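PDB 3G68: putative phosphosugar isomerase from Clostridium difficile, which probably binds phosphosugars through its two SIS domains, as in the isomerase part of glucosamine-6-phosphate synthase. Local coordinates for residues Ile19-Ala22 with Asp23-Phe26; Gly166-Ser170 with Glu171-Glu175. All coordinates share one frame; numbering follows the deposited sequence.

Contact 1 (I19-F26) and contact 2 (G166-E175) are both local helix-end arrangements, with centres about 15 Å apart on the same side of the chain's centre. They meet directly where the phenol of Y173 reaches contact 1: its OH lies 4.0 Å from A22 CB and 4.1 Å from D23 OD1, as packing. Helix 145-165 ties them together more firmly, since Q160 is hydrogen-bonded to both D23 and Y173, while R163 makes a salt bridge with D23 and a cation-pi contact with Y173. Both contacts also touch the second subunit, where S24 of that subunit binds the ethanediol of contact 2, probably a guest from the crystallisation liquor.

Contact 1: Ile19-Ala22 with Asp23-Phe26; sequences ISNA and DSLF
F26 folds back on A22, and its side chain can be followed outward from CB. CB and CG both pass A22 O, but the closest ring approach is CD2, 3.3 Å from A22 O. CD2 also lies 4.0 Å from A22 CB, and both A22 atoms sit at the ring edge, near its plane. This position follows from chi1 of -62°, which sets CG beside the backbone N and opposite the carbonyl carbon. One face of the ring is partly covered by CB of L25, offset toward the rim; the side chain also packs on L156, L157 and Q160 of helix 145-165. The backbone holds the turn with a bond from F26 N to A22 O of 3.0 Å and one from L25 N to N21 O of 2.9 Å, the latter nearly straight (169°). The N21 side chain crosses that of L25 at about a right angle, with ND2 next to L25 CB and OD1 next to S24 CB, and a water links OD1 to S24 OG.

Further back, the regular i to i+4 ladder is interrupted by water. One molecule lies 3.0 Å from I19 O, to which it probably donates, and accepts from D23 N at 3.1 Å. Another bridges S20 O and S24 N, donating to S20 O at 3.0 Å. The pairs I19-D23 and S20-S24 are thus joined through water instead of bonding directly, although A22 N still bonds I19 O at 3.2 Å and S24 N has a weak bond to N21 O. Water inserted at two consecutive positions is consistent with a water-inserted break in the helix, between helix 4-20 and the short turn 22-25.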
loop_
_atom_site.group_PDB
_atom_site.type_symbol
_atom_site.label_atom_id
_atom_site.label_comp_id
_atom_site.label_asym_id
_atom_site.label_seq_id
_atom_site.Cartn_x
_atom_site.Cartn_y
_atom_site.Cartn_z
ATOM N N ILE B 19 -14.736 -37.747 4.820
ATOM C CA ILE B 19 -15.356 -36.985 3.728
ATOM C C ILE B 19 -14.433 -36.982 2.481
ATOM O O ILE B 19 -14.888 -37.312 1.391
ATOM C CB ILE B 19 -15.726 -35.554 4.223
ATOM C CG1 ILE B 19 -17.006 -35.626 5.061
ATOM C CG2 ILE B 19 -15.914 -34.550 3.057
ATOM C CD1 ILE B 19 -17.287 -34.345 5.904
ATOM N N SER B 20 -13.147 -36.668 2.660
ATOM C CA SER B 20 -12.201 -36.683 1.534
ATOM C C SER B 20 -11.980 -38.059 0.906
ATOM O O SER B 20 -11.609 -38.127 -0.258
ATOM C CB SER B 20 -10.857 -36.101 1.941
ATOM O OG SER B 20 -11.012 -34.762 2.354
ATOM N N ASN B 21 -12.188 -39.140 1.652
ATOM C CA ASN B 21 -12.007 -40.510 1.154
ATOM C C ASN B 21 -13.282 -41.137 0.634
ATOM O O ASN B 21 -13.258 -42.306 0.207
ATOM C CB ASN B 21 -11.487 -41.392 2.290
ATOM C CG ASN B 21 -11.006 -42.765 1.811
ATOM O OD1 ASN B 21 -10.211 -42.865 0.868
ATOM N ND2 ASN B 21 -11.479 -43.827 2.471
ATOM N N ALA B 22 -14.387 -40.393 0.631
ATOM C CA ALA B 22 -15.705 -40.951 0.273
ATOM C C ALA B 22 -15.819 -41.419 -1.163
ATOM O O ALA B 22 -16.443 -42.452 -1.426
ATOM C CB ALA B 22 -16.817 -39.956 0.552
ATOM N N ASP B 23 -15.266 -40.659 -2.105
ATOM C CA ASP B 23 -15.307 -41.082 -3.515
ATOM C C ASP B 23 -14.633 -42.444 -3.708
ATOM O O ASP B 23 -15.095 -43.248 -4.508
ATOM C CB ASP B 23 -14.665 -40.037 -4.447
ATOM C CG ASP B 23 -15.525 -38.809 -4.652
ATOM O OD1 ASP B 23 -16.704 -38.811 -4.247
ATOM O OD2 ASP B 23 -15.015 -37.820 -5.241
ATOM N N SER B 24 -13.548 -42.699 -2.984
ATOM C CA SER B 24 -12.847 -43.985 -3.065
ATOM C C SER B 24 -13.619 -45.080 -2.349
ATOM O O SER B 24 -13.907 -46.127 -2.932
ATOM C CB SER B 24 -11.419 -43.875 -2.503
ATOM O OG SER B 24 -10.774 -45.145 -2.403
ATOM N N LEU B 25 -14.002 -44.822 -1.101
ATOM C CA LEU B 25 -14.653 -45.820 -0.273
ATOM C C LEU B 25 -15.992 -46.347 -0.829
ATOM O O LEU B 25 -16.227 -47.546 -0.806
ATOM C CB LEU B 25 -14.843 -45.308 1.164
ATOM C CG LEU B 25 -15.345 -46.362 2.151
ATOM C CD1 LEU B 25 -14.301 -47.455 2.304
ATOM C CD2 LEU B 25 -15.654 -45.715 3.496
ATOM N N PHE B 26 -16.828 -45.453 -1.353
ATOM C CA PHE B 26 -18.157 -45.814 -1.838
ATOM C C PHE B 26 -18.267 -46.025 -3.358
ATOM O O PHE B 26 -19.376 -46.164 -3.893
ATOM C CB PHE B 26 -19.120 -44.715 -1.407
ATOM C CG PHE B 26 -19.221 -44.584 0.087
ATOM C CD1 PHE B 26 -19.891 -45.560 0.830
ATOM C CD2 PHE B 26 -18.630 -43.515 0.765
ATOM C CE1 PHE B 26 -19.978 -45.469 2.226
ATOM C CE2 PHE B 26 -18.726 -43.425 2.171
ATOM C CZ PHE B 26 -19.415 -44.400 2.888
HETATM O O HOH W 1 -14.585 -37.673 -1.544
HETATM O O HOH W 2 -11.917 -40.297 -2.293
HETATM O O HOH W 3 -9.092 -44.883 -0.533
#

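Contact 2: Gly166-Ser170 with Glu171-Glu175. With EDO (1,2-ethanediol), chain J.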
loop_
_atom_site.group_PDB
_atom_site.type_symbol
_atom_site.label_atom_id
_atom_site.label_comp_id
_atom_site.label_asym_id
_atom_site.label_seq_id
_atom_site.Cartn_x
_atom_site.Cartn_y
_atom_site.Cartn_z
ATOM N N GLY B 166 -28.685 -40.233 -9.803
ATOM C CA GLY B 166 -29.303 -39.036 -10.357
ATOM C C GLY B 166 -30.325 -38.291 -9.524
ATOM O O GLY B 166 -30.949 -37.357 -10.023
ATOM N N ILE B 167 -30.487 -38.655 -8.253
ATOM C CA ILE B 167 -31.455 -37.969 -7.377
ATOM C C ILE B 167 -30.991 -36.536 -7.093
ATOM O O ILE B 167 -31.817 -35.615 -6.966
ATOM C CB ILE B 167 -31.655 -38.708 -6.025
ATOM C CG1 ILE B 167 -32.141 -40.143 -6.245
ATOM C CG2 ILE B 167 -32.671 -37.965 -5.143
ATOM C CD1 ILE B 167 -32.206 -40.961 -4.946
ATOM N N ILE B 168 -29.668 -36.373 -6.977
ATOM C CA ILE B 168 -29.054 -35.078 -6.741
ATOM C C ILE B 168 -27.974 -34.832 -7.777
ATOM O O ILE B 168 -27.345 -35.767 -8.265
ATOM C CB ILE B 168 -28.487 -34.941 -5.298
ATOM C CG1 ILE B 168 -27.306 -35.891 -5.034
ATOM C CG2 ILE B 168 -29.592 -35.205 -4.259
ATOM C CD1 ILE B 168 -26.724 -35.763 -3.614
ATOM N N SER B 169 -27.749 -33.564 -8.091
ATOM C CA SER B 169 -26.696 -33.158 -9.015
ATOM C C SER B 169 -25.344 -33.205 -8.316
ATOM O O SER B 169 -25.258 -33.358 -7.090
ATOM C CB SER B 169 -26.902 -31.721 -9.493
ATOM O OG SER B 169 -26.759 -30.798 -8.427
ATOM N N SER B 170 -24.294 -33.032 -9.096
ATOM C CA SER B 170 -22.952 -32.974 -8.521
ATOM C C SER B 170 -22.808 -31.753 -7.625
ATOM O O SER B 170 -22.160 -31.865 -6.584
ATOM C CB SER B 170 -21.853 -32.991 -9.593
ATOM O OG SER B 170 -21.867 -34.262 -10.219
ATOM N N GLU B 171 -23.386 -30.609 -8.012
ATOM C CA GLU B 171 -23.261 -29.421 -7.179
ATOM C C GLU B 171 -24.058 -29.567 -5.890
ATOM O O GLU B 171 -23.631 -29.073 -4.858
ATOM C CB GLU B 171 -23.608 -28.141 -7.942
ATOM C CG GLU B 171 -22.517 -27.785 -8.972
ATOM C CD GLU B 171 -22.777 -26.494 -9.733
ATOM O OE1 GLU B 171 -23.875 -25.909 -9.586
ATOM O OE2 GLU B 171 -21.890 -26.069 -10.502
ATOM N N LYS B 172 -25.206 -30.250 -5.962
ATOM C CA LYS B 172 -26.040 -30.484 -4.775
ATOM C C LYS B 172 -25.296 -31.391 -3.802
ATOM O O LYS B 172 -25.314 -31.119 -2.618
ATOM C CB LYS B 172 -27.412 -31.062 -5.134
ATOM C CG LYS B 172 -28.341 -31.320 -3.923
ATOM C CD LYS B 172 -28.753 -30.037 -3.191
ATOM C CE LYS B 172 -29.706 -30.343 -2.023
ATOM N NZ LYS B 172 -29.951 -29.155 -1.131
ATOM N N TYR B 173 -24.624 -32.433 -4.307
ATOM C CA TYR B 173 -23.737 -33.273 -3.484
ATOM C C TYR B 173 -22.719 -32.363 -2.780
ATOM O O TYR B 173 -22.609 -32.373 -1.573
ATOM C CB TYR B 173 -23.008 -34.327 -4.335
ATOM C CG TYR B 173 -22.017 -35.179 -3.552
ATOM C CD1 TYR B 173 -20.714 -34.746 -3.338
ATOM C CD2 TYR B 173 -22.386 -36.405 -3.022
ATOM C CE1 TYR B 173 -19.809 -35.511 -2.605
ATOM C CE2 TYR B 173 -21.477 -37.180 -2.295
ATOM C CZ TYR B 173 -20.196 -36.714 -2.086
ATOM O OH TYR B 173 -19.298 -37.477 -1.353
ATOM N N ASN B 174 -21.972 -31.582 -3.545
ATOM C CA ASN B 174 -20.997 -30.644 -2.987
ATOM C C ASN B 174 -21.594 -29.688 -1.919
ATOM O O ASN B 174 -20.993 -29.411 -0.894
ATOM C CB ASN B 174 -20.400 -29.795 -4.119
ATOM C CG ASN B 174 -19.338 -28.855 -3.619
ATOM O OD1 ASN B 174 -19.564 -27.647 -3.490
ATOM N ND2 ASN B 174 -18.198 -29.413 -3.261
ATOM N N GLU B 175 -22.769 -29.160 -2.183
ATOM C CA GLU B 175 -23.423 -28.278 -1.224
ATOM C C GLU B 175 -23.709 -28.995 0.113
ATOM O O GLU B 175 -23.531 -28.408 1.179
ATOM C CB GLU B 175 -24.731 -27.784 -1.780
ATOM C CG GLU B 175 -25.492 -26.877 -0.842
ATOM C CD GLU B 175 -26.746 -26.275 -1.450
ATOM O OE1 GLU B 175 -27.109 -26.624 -2.593
ATOM O OE2 GLU B 175 -27.387 -25.455 -0.751
HETATM C C1 EDO J . -24.266 -29.369 -11.673
HETATM O O1 EDO J . -23.697 -30.448 -10.922
HETATM C C2 EDO J . -25.628 -29.048 -11.124
HETATM O O2 EDO J . -25.907 -27.667 -11.309
#
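The CB of E171, just past the S169 cap, points away from the preceding residues, yet still lies 4.2 Å from S169 OG. The N-H of E171, in the open first turn, is taken by the ethanediol, O1 of which lies 2.9 Å from E171 N at a bent angle of 143°. K172 follows and receives the cap itself: its N donates to S169 OG over 3.0 Å. The serine torsion, chi1 66°, places OG between its own backbone N and carbonyl carbon, where it can turn back to that N-H. Beyond the cap, the K172 chain crosses I168 at about a right angle, with CG 3.9 Å from I168 CB, and its NZ leads on to a salt bridge with E176.

Y173 N closes the first regular helical bond, 3.0 Å to S169 O. On its side-chain part, CB lies 4.0 Å from I168 CD1, which reaches the ring edge near its plane. N174 N then donates almost straight (175°) to S170 O at 3.1 Å.

I168 (N') against Y173 (N4) is a hydrophobic staple, beside the S169 N-cap bond. With the Schellman motif at G166 closing helix 145-165, the whole is a short loop that leads into the capped N-terminus of helix 170-184.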